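Local coordinates for nuclear protein localization protein 4 homolog (Drosophila melanogaster, PDB 4RV0) that probably forms part of a complex that binds ubiquitinated proteins and is needed to export misfolded proteins from the ER for proteasomal degradation, at residues T69-R72 with H73-V77. Numbering follows the deposited sequence.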
# COMPACT_ATOMS: atom_id res chain seq x y z
N THR B 69 24.54 -6.56 -4.08
CA THR B 69 25.12 -6.96 -2.80
C THR B 69 24.25 -6.54 -1.62
O THR B 69 24.18 -7.24 -0.61
CB THR B 69 26.59 -6.47 -2.62
OG1 THR B 69 26.63 -5.04 -2.58
CG2 THR B 69 27.48 -6.99 -3.75
N SER B 70 23.58 -5.40 -1.75
CA SER B 70 22.73 -4.90 -0.66
C SER B 70 21.23 -5.08 -0.92
O SER B 70 20.43 -4.94 0.01
CB SER B 70 23.06 -3.43 -0.36
OG SER B 70 23.05 -2.63 -1.53
N LEU B 71 20.85 -5.38 -2.15
CA LEU B 71 19.42 -5.43 -2.49
C LEU B 71 19.05 -6.68 -3.25
O LEU B 71 19.83 -7.21 -4.04
CB LEU B 71 19.04 -4.21 -3.34
CG LEU B 71 19.25 -2.84 -2.70
CD1 LEU B 71 19.21 -1.75 -3.77
CD2 LEU B 71 18.19 -2.58 -1.64
N ARG B 72 17.82 -7.13 -3.02
CA ARG B 72 17.26 -8.27 -3.72
C ARG B 72 16.05 -7.84 -4.56
O ARG B 72 15.42 -6.82 -4.26
CB ARG B 72 16.88 -9.33 -2.70
CG ARG B 72 18.09 -9.80 -1.88
CD ARG B 72 17.70 -10.80 -0.82
NE ARG B 72 17.20 -12.05 -1.39
CZ ARG B 72 16.96 -13.14 -0.68
NH1 ARG B 72 17.16 -13.14 0.63
NH2 ARG B 72 16.51 -14.24 -1.28
N HIS B 73 15.74 -8.62 -5.58
CA HIS B 73 14.58 -8.39 -6.43
C HIS B 73 13.32 -8.13 -5.61
O HIS B 73 12.95 -8.94 -4.76
CB HIS B 73 14.35 -9.59 -7.34
CG HIS B 73 13.18 -9.45 -8.24
ND1 HIS B 73 13.09 -8.47 -9.21
CD2 HIS B 73 12.02 -10.16 -8.32
CE1 HIS B 73 11.95 -8.60 -9.86
NE2 HIS B 73 11.27 -9.61 -9.33
N GLY B 74 12.66 -7.00 -5.87
CA GLY B 74 11.43 -6.68 -5.17
C GLY B 74 11.61 -5.94 -3.85
O GLY B 74 10.62 -5.59 -3.20
N ASP B 75 12.85 -5.70 -3.43
CA ASP B 75 13.07 -4.94 -2.20
C ASP B 75 12.55 -3.52 -2.34
O ASP B 75 12.60 -2.94 -3.43
CB ASP B 75 14.55 -4.90 -1.81
CG ASP B 75 14.98 -6.15 -1.07
OD1 ASP B 75 14.16 -7.08 -0.91
OD2 ASP B 75 16.16 -6.20 -0.66
N MSE B 76 12.05 -2.97 -1.24
CA MSE B 76 11.62 -1.58 -1.23
C MSE B 76 12.63 -0.74 -0.46
O MSE B 76 13.06 -1.12 0.63
CB MSE B 76 10.25 -1.45 -0.58
CG MSE B 76 9.66 -0.06 -0.67
SE MSE B 76 7.73 -0.11 -1.06
CE MSE B 76 7.14 -1.00 0.57
N VAL B 77 13.02 0.39 -1.04
CA VAL B 77 13.82 1.37 -0.30
C VAL B 77 12.98 2.62 -0.09
O VAL B 77 11.91 2.77 -0.69
CB VAL B 77 15.16 1.69 -0.98
CG1 VAL B 77 16.01 0.44 -1.07
CG2 VAL B 77 14.94 2.27 -2.36
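Two hydrogen bonds join Arg72 and Asp75, the ends of a type II beta turn: one closes the turn, the other is added by the aspartate side chain. Asp75 N donates to Arg72 O at 2.9 Å, the i+3 to i bond that closes the turn. In return Arg72 N gives its hydrogen to Asp75 OD2 at 3.0 Å, nearly straight (165°) but arriving from above the carboxylate plane. Aspartate suits this position because its short side chain, with CG beside its own backbone N (chi1 -82°), folds back across the turn. With an alanine here, Arg72 N would probably lose this acceptor, and the turn would keep a single hydrogen bond across it. Gly74 takes a positive phi (88°), where a CB would jam against the carbonyl O of His73.

The apolar contact lies deeper: Leu71 CD2 meets Val77 CG1 at 3.8 Å, crossing at about a right angle; apolar branched side chains suit these buried positions, and both also pack on Leu59. The turn leads from helix 67-70 into strand 76-80 of this ubiquitin-like domain, beside strand 10-16, where His73 ND1 is hydrogen-bonded to Leu11 N, while Leu71 reaches Leu34 of helix 31-41.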